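Local coordinates for protein possible membrane-associated serine protease (Mycobacterium tuberculosis, PDB 3K6Y) that probably cleaves peptide bonds as a membrane-associated serine endopeptidase of the S1C family that helps the bacterium resist oxidative and acid stress, at residues 22-27 with 146-151; 173-178 with 205-210; 61-66 with 118-123; 130-135 with 186-191. All coordinates share one frame; numbering follows the deposited sequence.

Contact 1 (22-27 with 146-151); sequences IPVASP and PARIRE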
loop_
_atom_site.group_PDB
_atom_site.type_symbol
_atom_site.label_atom_id
_atom_site.label_comp_id
_atom_site.label_asym_id
_atom_site.label_seq_id
_atom_site.Cartn_x
_atom_site.Cartn_y
_atom_site.Cartn_z
ATOM N N ILE A 22 10.309 19.202 25.955
ATOM C CA ILE A 22 10.269 19.633 27.353
ATOM C C ILE A 22 11.249 18.802 28.183
ATOM O O ILE A 22 11.168 17.568 28.190
ATOM C CB ILE A 22 8.853 19.551 27.954
ATOM C CG1 ILE A 22 7.920 20.573 27.294
ATOM C CG2 ILE A 22 8.900 19.790 29.462
ATOM C CD1 ILE A 22 6.552 20.658 27.949
ATOM N N PRO A 23 12.187 19.470 28.885
ATOM C CA PRO A 23 13.070 18.727 29.763
ATOM C C PRO A 23 12.290 18.154 30.946
ATOM O O PRO A 23 11.441 18.841 31.533
ATOM C CB PRO A 23 14.053 19.794 30.272
ATOM C CG PRO A 23 13.860 20.957 29.435
ATOM C CD PRO A 23 12.482 20.914 28.894
ATOM N N VAL A 24 12.559 16.892 31.267
ATOM C CA VAL A 24 11.959 16.249 32.430
ATOM C C VAL A 24 12.999 15.374 33.097
ATOM O O VAL A 24 14.014 15.028 32.489
ATOM C CB VAL A 24 10.713 15.380 32.065
ATOM C CG1 VAL A 24 9.626 16.227 31.451
ATOM C CG2 VAL A 24 11.090 14.174 31.162
ATOM N N ALA A 25 12.730 14.993 34.344
ATOM C CA ALA A 25 13.654 14.133 35.079
ATOM C C ALA A 25 13.851 12.761 34.434
ATOM O O ALA A 25 12.978 12.281 33.704
ATOM C CB ALA A 25 13.190 13.981 36.514
ATOM N N SER A 26 14.982 12.114 34.708
ATOM C CA SER A 26 15.230 10.768 34.220
ATOM C C SER A 26 14.100 9.846 34.663
ATOM O O SER A 26 13.547 10.017 35.763
ATOM C CB SER A 26 16.556 10.219 34.742
ATOM O OG SER A 26 17.648 10.917 34.187
ATOM N N PRO A 27 13.731 8.877 33.807
ATOM C CA PRO A 27 12.692 7.924 34.191
ATOM C C PRO A 27 13.104 7.117 35.409
ATOM O O PRO A 27 14.292 6.844 35.615
ATOM C CB PRO A 27 12.581 7.004 32.970
ATOM C CG PRO A 27 13.197 7.773 31.855
ATOM C CD PRO A 27 14.249 8.633 32.449
ATOM N N PRO A 146 11.462 1.919 31.316
ATOM C CA PRO A 146 10.956 3.061 32.069
ATOM C C PRO A 146 10.903 4.337 31.229
ATOM O O PRO A 146 11.793 4.584 30.384
ATOM C CB PRO A 146 11.965 3.203 33.210
ATOM C CG PRO A 146 12.569 1.841 33.354
ATOM C CD PRO A 146 12.624 1.283 31.953
ATOM N N ALA A 147 9.887 5.154 31.450
ATOM C CA ALA A 147 9.696 6.350 30.653
ATOM C C ALA A 147 9.055 7.446 31.478
ATOM O O ALA A 147 8.554 7.198 32.569
ATOM C CB ALA A 147 8.856 6.043 29.388
ATOM N N ARG A 148 9.102 8.664 30.957
ATOM C CA ARG A 148 8.482 9.810 31.582
ATOM C C ARG A 148 7.870 10.681 30.503
ATOM O O ARG A 148 8.516 10.958 29.489
ATOM C CB ARG A 148 9.487 10.591 32.448
ATOM C CG ARG A 148 8.824 11.666 33.282
ATOM C CD ARG A 148 9.775 12.430 34.250
ATOM N NE ARG A 148 10.547 11.527 35.103
ATOM C CZ ARG A 148 10.088 10.940 36.210
ATOM N NH1 ARG A 148 8.839 11.141 36.622
ATOM N NH2 ARG A 148 10.885 10.137 36.890
ATOM N N ILE A 149 6.644 11.134 30.712
ATOM C CA ILE A 149 5.987 12.004 29.745
ATOM C C ILE A 149 6.704 13.347 29.683
ATOM O O ILE A 149 6.972 13.963 30.728
ATOM C CB ILE A 149 4.500 12.268 30.100
ATOM C CG1 ILE A 149 3.678 10.967 30.105
ATOM C CG2 ILE A 149 3.870 13.296 29.164
ATOM C CD1 ILE A 149 3.475 10.330 28.705
ATOM N N ARG A 150 7.000 13.821 28.468
ATOM C CA ARG A 150 7.448 15.210 28.291
ATOM C C ARG A 150 6.267 16.116 27.994
ATOM O O ARG A 150 6.036 17.075 28.723
ATOM C CB ARG A 150 8.495 15.332 27.180
ATOM C CG ARG A 150 9.769 14.564 27.397
ATOM C CD ARG A 150 10.705 14.865 26.246
ATOM N NE ARG A 150 11.918 14.071 26.258
ATOM C CZ ARG A 150 13.006 14.350 26.979
ATOM N NH1 ARG A 150 13.012 15.389 27.807
ATOM N NH2 ARG A 150 14.078 13.588 26.895
ATOM N N GLU A 151 5.522 15.843 26.926
ATOM C CA GLU A 151 4.513 16.771 26.446
ATOM C C GLU A 151 3.601 16.086 25.438
ATOM O O GLU A 151 4.060 15.222 24.695
ATOM C CB GLU A 151 5.236 17.938 25.753
ATOM C CG GLU A 151 4.407 19.147 25.399
ATOM C CD GLU A 151 5.225 20.224 24.680
ATOM O OE1 GLU A 151 6.358 19.938 24.213
ATOM O OE2 GLU A 151 4.722 21.360 24.571
HETATM O O HOH W 1 8.315 17.911 23.693
HETATM O O HOH W 2 15.345 15.953 29.603
#
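Arg-148 takes hold of two successive carbonyls of 22-27. Its chain runs straight out to CD, then bends at chi3 (-52°), which swings NE toward the loop. Arg-148 NE donates to Ala-25 O at 2.9 Å, meeting that oxygen from above its carbonyl plane. Arg-148 NH2 makes the straighter bond, 2.9 Å to Ser-26 O with 168° at the hydrogen. Both oxygens sit at the guanidinium edge, close to its plane. NH1 is held elsewhere, by a salt bridge to Asp-130 and a bond to Gly-128 O. Val-24 runs antiparallel alongside the aliphatic part of this arginine, its CG2 lying 3.8 Å from Arg-148 CD.

Arg-150 works differently: its chain stays extended from CG to NE and presents NH1, edge-on, to Ile-22 O at 2.9 Å. The same NH1 donates to a water that in turn weakly accepts from Val-24 N. At the far end Ile-22 crosses Glu-151 at about a right angle, with CD1 3.6 Å from Glu-151 CD, while a water joins Ile-22 N to Glu-151 OE1. Pro-27 closes the other end, its CB 3.6 Å from Ala-147 N.

Strand 143-157 bulges here, two residues, Arg-150 and Glu-151, standing opposite the single Thr-173. The N-terminal chain thus lies, without strand pairing, against the outer side of the second six-stranded barrel of a chymotrypsin-like fold.

Contact 2 (173-178 with 205-210); sequences TIRADV and DAETGF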
loop_
_atom_site.group_PDB
_atom_site.type_symbol
_atom_site.label_atom_id
_atom_site.label_comp_id
_atom_site.label_asym_id
_atom_site.label_seq_id
_atom_site.Cartn_x
_atom_site.Cartn_y
_atom_site.Cartn_z
ATOM N N THR A 173 5.647 13.211 23.311
ATOM C CA THR A 173 7.073 12.993 23.446
ATOM C C THR A 173 7.347 12.463 24.838
ATOM O O THR A 173 6.717 12.909 25.802
ATOM C CB THR A 173 7.870 14.269 23.196
ATOM O OG1 THR A 173 7.363 15.304 24.042
ATOM C CG2 THR A 173 7.721 14.689 21.739
ATOM N N ILE A 174 8.266 11.507 24.943
ATOM C CA ILE A 174 8.595 10.888 26.217
ATOM C C ILE A 174 10.109 10.919 26.374
ATOM O O ILE A 174 10.853 10.988 25.379
ATOM C CB ILE A 174 8.042 9.435 26.336
ATOM C CG1 ILE A 174 8.684 8.509 25.293
ATOM C CG2 ILE A 174 6.520 9.443 26.260
ATOM C CD1 ILE A 174 8.253 7.063 25.441
ATOM N N ARG A 175 10.549 10.904 27.628
ATOM C CA ARG A 175 11.930 10.642 27.916
ATOM C C ARG A 175 12.058 9.139 28.142
ATOM O O ARG A 175 11.455 8.599 29.079
ATOM C CB ARG A 175 12.399 11.430 29.146
ATOM C CG ARG A 175 13.857 11.196 29.400
ATOM C CD ARG A 175 14.438 12.113 30.438
ATOM N NE ARG A 175 15.843 11.767 30.605
ATOM C CZ ARG A 175 16.721 12.468 31.317
ATOM N NH1 ARG A 175 16.341 13.557 31.966
ATOM N NH2 ARG A 175 17.973 12.050 31.368
ATOM N N ALA A 176 12.795 8.465 27.262
ATOM C CA ALA A 176 12.983 7.014 27.319
ATOM C C ALA A 176 14.018 6.595 26.296
ATOM O O ALA A 176 14.278 7.321 25.344
ATOM C CB ALA A 176 11.669 6.294 26.986
ATOM N N ASP A 177 14.570 5.400 26.474
ATOM C CA ASP A 177 15.419 4.781 25.468
ATOM C C ASP A 177 14.594 3.763 24.691
ATOM O O ASP A 177 14.574 2.581 25.046
ATOM C CB ASP A 177 16.624 4.098 26.124
ATOM C CG ASP A 177 17.569 3.470 25.104
ATOM N N VAL A 178 13.917 4.238 23.645
ATOM C CA VAL A 178 13.089 3.359 22.806
ATOM C C VAL A 178 14.015 2.582 21.872
ATOM O O VAL A 178 14.969 3.144 21.302
ATOM C CB VAL A 178 12.037 4.172 22.011
ATOM C CG1 VAL A 178 11.207 3.255 21.078
ATOM C CG2 VAL A 178 11.117 4.929 22.960
ATOM N N ASP A 205 17.855 13.846 19.115
ATOM C CA ASP A 205 17.621 13.915 20.561
ATOM C C ASP A 205 17.623 12.504 21.112
ATOM O O ASP A 205 16.665 11.759 21.027
ATOM C CB ASP A 205 16.318 14.659 20.795
ATOM N N ALA A 206 18.743 12.083 21.638
ATOM C CA ALA A 206 18.887 10.698 22.001
ATOM C C ALA A 206 17.772 10.114 22.857
ATOM O O ALA A 206 17.147 9.206 22.382
ATOM C CB ALA A 206 20.252 10.366 22.557
ATOM N N GLU A 207 17.520 10.628 24.059
ATOM C CA GLU A 207 16.572 10.007 25.012
ATOM C C GLU A 207 15.136 10.462 24.843
ATOM O O GLU A 207 14.465 10.725 25.788
ATOM C CB GLU A 207 17.024 10.285 26.459
ATOM C CG GLU A 207 16.963 9.095 27.410
ATOM C CD GLU A 207 17.388 9.453 28.863
ATOM O OE1 GLU A 207 18.417 10.112 28.987
ATOM O OE2 GLU A 207 16.681 9.087 29.801
ATOM N N THR A 208 14.661 10.505 23.615
ATOM C CA THR A 208 13.303 10.958 23.342
ATOM C C THR A 208 12.604 9.960 22.453
ATOM O O THR A 208 13.131 9.529 21.423
ATOM C CB THR A 208 13.267 12.365 22.726
ATOM O OG1 THR A 208 13.689 13.293 23.729
ATOM C CG2 THR A 208 11.868 12.772 22.309
ATOM N N GLY A 209 11.418 9.573 22.897
ATOM C CA GLY A 209 10.559 8.693 22.108
ATOM C C GLY A 209 9.288 9.400 21.699
ATOM O O GLY A 209 8.907 10.427 22.285
ATOM N N PHE A 210 8.612 8.808 20.711
ATOM C CA PHE A 210 7.382 9.354 20.166
ATOM C C PHE A 210 6.297 8.298 20.237
ATOM O O PHE A 210 6.537 7.119 19.906
ATOM C CB PHE A 210 7.555 9.747 18.705
ATOM C CG PHE A 210 8.483 10.906 18.502
ATOM C CD1 PHE A 210 8.007 12.205 18.605
ATOM C CD2 PHE A 210 9.831 10.695 18.269
ATOM C CE1 PHE A 210 8.861 13.297 18.428
ATOM C CE2 PHE A 210 10.705 11.785 18.093
ATOM C CZ PHE A 210 10.210 13.080 18.189
HETATM O O HOH W 3 14.489 6.991 22.594
#
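Arg-175 meets Glu-207 side-on, with two nitrogens on two oxygens. The arginine is stretched fully out from CG, and the two side chains cross obliquely, their guanidinium and carboxylate planes 66° apart. Arg-175 NE donates to Glu-207 OE2 at 2.9 Å, coming from above the carboxylate plane, although that oxygen lies near the guanidinium plane. Arg-175 NH2 reaches Glu-207 OE1 at 3.1 Å, on the syn side but tilted well out of the carboxylate plane. The remaining nitrogen, NH1, turns to Val-24 O, so the guanidinium is fixed from both partners.

On the same sheet face as Arg-175, Thr-173 and Phe-210 lie side by side and point the same way; Thr-173 CG2 comes 3.8 Å from Phe-210 CE1. On the Ile-174 side, Gly-209 has no side chain, and its CA is approached by Ile-174 CG1 (3.7 Å) and, from the loop, by Val-178 CG2 (3.9 Å). Ile-174 and Gly-209 form the antiparallel hydrogen-bonded pair, with bonds in both directions between their backbones. Beyond it Glu-207 O, at the centre of an inverse gamma turn, accepts from Ala-176 N at 3.2 Å, the N-H coming from above the carbonyl plane.

Glu-207 is held at its carboxylate by Arg-175 and at its backbone oxygen by Ala-176 N and Arg-150 NH2. The pairing with Arg-175 would probably help keep the carboxylate ionised, and it carries the attachment of the two strands past the last bridge of the ladder.

Contact 3 (61-66 with 118-123); sequences TGFVIS and LVFAAE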
loop_
_atom_site.group_PDB
_atom_site.type_symbol
_atom_site.label_atom_id
_atom_site.label_comp_id
_atom_site.label_asym_id
_atom_site.label_seq_id
_atom_site.Cartn_x
_atom_site.Cartn_y
_atom_site.Cartn_z
ATOM N N THR A 61 6.018 -4.974 18.010
ATOM C CA THR A 61 5.160 -5.280 19.144
ATOM C C THR A 61 3.731 -4.900 18.788
ATOM O O THR A 61 3.508 -4.073 17.917
ATOM C CB THR A 61 5.634 -4.472 20.368
ATOM O OG1 THR A 61 7.010 -4.762 20.606
ATOM C CG2 THR A 61 4.868 -4.801 21.617
ATOM N N GLY A 62 2.763 -5.514 19.465
ATOM C CA GLY A 62 1.378 -5.070 19.403
ATOM C C GLY A 62 0.731 -5.317 20.742
ATOM O O GLY A 62 1.362 -5.829 21.672
ATOM N N PHE A 63 -0.552 -5.008 20.835
ATOM C CA PHE A 63 -1.246 -5.293 22.083
ATOM C C PHE A 63 -2.712 -5.580 21.797
ATOM O O PHE A 63 -3.275 -5.114 20.801
ATOM C CB PHE A 63 -1.057 -4.166 23.129
ATOM C CG PHE A 63 -1.508 -2.819 22.650
ATOM C CD1 PHE A 63 -2.757 -2.304 23.002
ATOM C CD2 PHE A 63 -0.686 -2.049 21.819
ATOM C CE1 PHE A 63 -3.178 -1.066 22.527
ATOM C CE2 PHE A 63 -1.097 -0.823 21.342
ATOM C CZ PHE A 63 -2.341 -0.315 21.700
ATOM N N VAL A 64 -3.317 -6.355 22.690
ATOM C CA VAL A 64 -4.703 -6.754 22.517
ATOM C C VAL A 64 -5.622 -5.575 22.838
ATOM O O VAL A 64 -5.562 -4.997 23.931
ATOM C CB VAL A 64 -5.036 -7.962 23.395
ATOM C CG1 VAL A 64 -6.457 -8.418 23.134
ATOM C CG2 VAL A 64 -4.061 -9.101 23.140
ATOM N N ILE A 65 -6.474 -5.217 21.874
ATOM C CA ILE A 65 -7.427 -4.113 22.068
ATOM C C ILE A 65 -8.865 -4.581 22.284
ATOM O O ILE A 65 -9.695 -3.815 22.765
ATOM C CB ILE A 65 -7.374 -3.112 20.898
ATOM C CG1 ILE A 65 -7.492 -3.809 19.528
ATOM C CG2 ILE A 65 -6.113 -2.258 21.013
ATOM C CD1 ILE A 65 -7.773 -2.871 18.364
ATOM N N SER A 66 -9.150 -5.820 21.918
ATOM C CA SER A 66 -10.478 -6.412 22.092
ATOM C C SER A 66 -10.212 -7.910 21.845
ATOM O O SER A 66 -9.210 -8.265 21.230
ATOM C CB SER A 66 -11.436 -5.813 21.070
ATOM O OG SER A 66 -12.792 -6.118 21.368
ATOM N N LEU A 118 -6.464 -4.757 26.667
ATOM C CA LEU A 118 -6.126 -3.591 27.472
ATOM C C LEU A 118 -7.094 -2.478 27.153
ATOM O O LEU A 118 -7.620 -2.430 26.050
ATOM C CB LEU A 118 -4.701 -3.115 27.170
ATOM C CG LEU A 118 -3.631 -4.191 27.382
ATOM C CD1 LEU A 118 -2.277 -3.618 27.052
ATOM C CD2 LEU A 118 -3.641 -4.733 28.805
ATOM N N VAL A 119 -7.315 -1.575 28.105
ATOM C CA VAL A 119 -8.223 -0.455 27.893
ATOM C C VAL A 119 -7.407 0.789 27.628
ATOM O O VAL A 119 -6.359 0.992 28.260
ATOM C CB VAL A 119 -9.134 -0.221 29.143
ATOM C CG1 VAL A 119 -10.282 0.724 28.818
ATOM C CG2 VAL A 119 -9.701 -1.524 29.629
ATOM N N PHE A 120 -7.877 1.599 26.681
ATOM C CA PHE A 120 -7.309 2.927 26.455
ATOM C C PHE A 120 -7.684 3.846 27.598
ATOM O O PHE A 120 -8.844 3.870 28.045
ATOM C CB PHE A 120 -7.791 3.513 25.116
ATOM C CG PHE A 120 -7.136 2.877 23.931
ATOM C CD1 PHE A 120 -7.850 1.998 23.115
ATOM C CD2 PHE A 120 -5.792 3.147 23.632
ATOM C CE1 PHE A 120 -7.256 1.378 22.034
ATOM C CE2 PHE A 120 -5.189 2.530 22.536
ATOM C CZ PHE A 120 -5.921 1.662 21.730
ATOM N N ALA A 121 -6.702 4.587 28.094
ATOM C CA ALA A 121 -6.938 5.590 29.141
ATOM C C ALA A 121 -7.887 6.673 28.657
ATOM O O ALA A 121 -7.765 7.150 27.534
ATOM C CB ALA A 121 -5.635 6.209 29.590
ATOM N N ALA A 122 -8.829 7.045 29.524
ATOM C CA ALA A 122 -9.876 8.013 29.206
ATOM C C ALA A 122 -9.383 9.459 29.116
ATOM O O ALA A 122 -9.978 10.259 28.401
ATOM C CB ALA A 122 -11.016 7.907 30.213
ATOM N N GLU A 123 -8.312 9.792 29.839
ATOM C CA GLU A 123 -7.781 11.164 29.848
ATOM C C GLU A 123 -6.301 11.232 29.471
ATOM O O GLU A 123 -5.565 10.266 29.693
ATOM C CB GLU A 123 -7.993 11.831 31.217
ATOM C CG GLU A 123 -9.451 12.149 31.584
ATOM C CD GLU A 123 -10.180 13.015 30.554
ATOM O OE1 GLU A 123 -9.635 14.063 30.126
ATOM O OE2 GLU A 123 -11.317 12.647 30.174
HETATM O O HOH W 4 -8.713 -1.345 23.690
#
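The side chains of Phe-63 and Phe-120 cross at about a right angle. Phe-120 CZ comes to the edge of the Phe-63 ring, near its plane, 3.9 Å from Phe-63 CE1. Ile-65 CG2 approaches the same end of Phe-120, from the same side of the ring as Phe-63, and lies 3.9 Å from Phe-120 CE1. Leu-118 CD1 packs at 4.1 Å against Phe-63 CB, nearer the backbone.

The backbone sets these side chains in place. Leu-118 N donates to Val-64 O at 2.9 Å in an almost straight bond (176° at the hydrogen), and a single water donates to both Ile-65 O and Leu-118 O, at 2.8 Å each. Phe-63 has its CG lodged between the backbone N and the carbonyl carbon (chi1 57°), and its CB points toward the 118-123 chain.

Farther out, Met-71 of the neighbouring strand touches Phe-63, Ile-65 and Phe-120. Val-194 packs on Leu-118 and Phe-120, Val-197 on Phe-63, and Ala-214 and Val-217 of helix 214-218 on Phe-120. The backbone of Val-119 also bonds to that of Val-194.

The residues 118-123 run between the last strand of the first barrel and the first strand of the second, and here they are tied to both. Such a crossing between two six-stranded antiparallel barrels is characteristic of chymotrypsin-like proteases.

Contact 4 (130-135 with 186-191); sequences DVVVLG and PLIDLN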
loop_
_atom_site.group_PDB
_atom_site.type_symbol
_atom_site.label_atom_id
_atom_site.label_comp_id
_atom_site.label_asym_id
_atom_site.label_seq_id
_atom_site.Cartn_x
_atom_site.Cartn_y
_atom_site.Cartn_z
ATOM N N ASP A 130 5.108 9.210 35.385
ATOM C CA ASP A 130 5.755 7.902 35.253
ATOM C C ASP A 130 4.913 7.033 34.320
ATOM O O ASP A 130 3.715 6.828 34.543
ATOM C CB ASP A 130 5.826 7.145 36.588
ATOM C CG ASP A 130 6.802 7.745 37.588
ATOM O OD1 ASP A 130 7.868 8.279 37.227
ATOM O OD2 ASP A 130 6.498 7.636 38.800
ATOM N N VAL A 131 5.550 6.524 33.276
ATOM C CA VAL A 131 4.898 5.662 32.286
ATOM C C VAL A 131 5.889 4.574 31.867
ATOM O O VAL A 131 7.081 4.650 32.189
ATOM C CB VAL A 131 4.388 6.498 31.080
ATOM C CG1 VAL A 131 3.186 7.389 31.494
ATOM C CG2 VAL A 131 5.522 7.357 30.485
ATOM N N VAL A 132 5.400 3.548 31.172
ATOM C CA VAL A 132 6.251 2.429 30.809
ATOM C C VAL A 132 6.013 2.042 29.358
ATOM O O VAL A 132 4.878 1.891 28.917
ATOM C CB VAL A 132 6.050 1.189 31.716
ATOM C CG1 VAL A 132 7.236 0.279 31.616
ATOM C CG2 VAL A 132 5.794 1.588 33.186
ATOM N N VAL A 133 7.103 1.889 28.617
ATOM C CA VAL A 133 7.069 1.359 27.258
ATOM C C VAL A 133 7.196 -0.159 27.344
ATOM O O VAL A 133 8.123 -0.663 27.972
ATOM C CB VAL A 133 8.243 1.952 26.415
ATOM C CG1 VAL A 133 8.472 1.179 25.095
ATOM C CG2 VAL A 133 8.009 3.422 26.164
ATOM N N LEU A 134 6.260 -0.888 26.750
ATOM C CA LEU A 134 6.315 -2.353 26.788
ATOM C C LEU A 134 6.509 -2.901 25.385
ATOM O O LEU A 134 5.750 -2.556 24.475
ATOM C CB LEU A 134 5.028 -2.929 27.387
ATOM C CG LEU A 134 4.631 -2.382 28.754
ATOM C CD1 LEU A 134 3.337 -3.068 29.188
ATOM C CD2 LEU A 134 5.732 -2.610 29.770
ATOM N N GLY A 135 7.481 -3.790 25.211
ATOM C CA GLY A 135 7.689 -4.335 23.879
ATOM C C GLY A 135 8.775 -5.372 23.801
ATOM O O GLY A 135 9.219 -5.907 24.823
ATOM N N PRO A 186 2.407 -0.722 23.538
ATOM C CA PRO A 186 1.726 0.313 24.281
ATOM C C PRO A 186 2.656 1.110 25.204
ATOM O O PRO A 186 3.586 0.561 25.776
ATOM C CB PRO A 186 0.723 -0.493 25.127
ATOM C CG PRO A 186 1.457 -1.771 25.406
ATOM C CD PRO A 186 2.290 -2.039 24.180
ATOM N N LEU A 187 2.349 2.393 25.356
ATOM C CA LEU A 187 2.823 3.171 26.491
ATOM C C LEU A 187 1.737 3.073 27.537
ATOM O O LEU A 187 0.588 3.448 27.275
ATOM C CB LEU A 187 2.987 4.622 26.072
ATOM C CG LEU A 187 3.512 5.544 27.178
ATOM C CD1 LEU A 187 5.008 5.275 27.406
ATOM C CD2 LEU A 187 3.279 7.008 26.835
ATOM N N ILE A 188 2.086 2.524 28.690
ATOM C CA ILE A 188 1.070 2.374 29.730
ATOM C C ILE A 188 1.306 3.307 30.890
ATOM O O ILE A 188 2.436 3.705 31.187
ATOM C CB ILE A 188 0.935 0.929 30.239
ATOM C CG1 ILE A 188 2.243 0.412 30.835
ATOM C CG2 ILE A 188 0.410 0.005 29.130
ATOM C CD1 ILE A 188 2.045 -0.675 31.917
ATOM N N ASP A 189 0.207 3.662 31.543
ATOM C CA ASP A 189 0.279 4.373 32.816
ATOM C C ASP A 189 0.366 3.358 33.953
ATOM O O ASP A 189 0.342 2.151 33.739
ATOM C CB ASP A 189 -0.883 5.365 32.979
ATOM C CG ASP A 189 -2.253 4.705 33.064
ATOM O OD1 ASP A 189 -3.238 5.442 32.828
ATOM O OD2 ASP A 189 -2.375 3.503 33.394
ATOM N N LEU A 190 0.444 3.852 35.185
ATOM C CA LEU A 190 0.659 2.955 36.309
ATOM C C LEU A 190 -0.600 2.195 36.715
ATOM O O LEU A 190 -0.535 1.310 37.568
ATOM C CB LEU A 190 1.258 3.713 37.495
ATOM C CG LEU A 190 2.669 4.245 37.214
ATOM C CD1 LEU A 190 3.347 4.707 38.489
ATOM C CD2 LEU A 190 3.548 3.214 36.502
ATOM N N ASN A 191 -1.718 2.561 36.089
ATOM C CA ASN A 191 -2.986 1.849 36.196
ATOM C C ASN A 191 -3.080 0.703 35.187
ATOM O O ASN A 191 -4.056 -0.041 35.184
ATOM C CB ASN A 191 -4.144 2.811 35.935
ATOM C CG ASN A 191 -4.309 3.838 37.021
ATOM O OD1 ASN A 191 -4.138 3.544 38.199
ATOM N ND2 ASN A 191 -4.650 5.051 36.628
HETATM O O HOH W 5 1.105 7.260 35.038
#
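Leu-187 pushes its CD1 into the groove between Val-131 and Val-133 where strands 130-135 and 186-188 close the second barrel of the chymotrypsin-like fold. These are the first and fourth strands of that barrel, running antiparallel at 153°. Leu-187 CD1 lies 3.8 Å from Val-131 CG2 and 3.7 Å from Val-133 CG2, so a single methyl fills the hollow between two valines. Ile-149 of the next strand packs against both Val-131 and Leu-187 and extends this apolar side.

On the opposite face the bump is Ile-188. Ile-188 CG1 sits 4.0 Å from Val-132 CB, and its CD1 meets Leu-134 CD1 at 3.9 Å, the side chains of Ile-188 and Leu-134 crossing at about a right angle; Val-36 and Thr-40 of helix 35-40 also touch Ile-188. Pro-186 presses its ring against the neighbouring backbone, with CD 3.5 Å from Leu-134 O. At the outer end Leu-190 CD1 rests 4.0 Å from Asp-130 CB, while the Asp-130 carboxylate is paired with Arg-148.

Val-132 and Ile-188 exchange two backbone bonds. A third, from Leu-134 N to Pro-186 O at 3.2 Å, comes nearly along the C=O axis.

How the contacts relate
Contacts 1, 2 and 4 belong to the second barrel and touch one another; contact 3 lies where that barrel meets the first. Contacts 1 and 2, centres 8 Å apart, are joined through neighbouring strands 143-157 and 167-175, Arg-148 O meeting Arg-175 N at 2.8 Å. Contacts 2 and 4 meet through Ile-174 CD1 and Val-133 CG2, 3.7 Å apart. Contact 4 reaches contact 3 at Phe-63 CD2 and Pro-186 N, 3.8 Å apart. Of the predicted triad, Ser-183, His-75 and Asp-104, the serine side chain lies about 6 Å from that of Val-178 in contact 2; Thr-61, in contact 3, bonds the Ser-183 backbone; contact 1 lies away from the site.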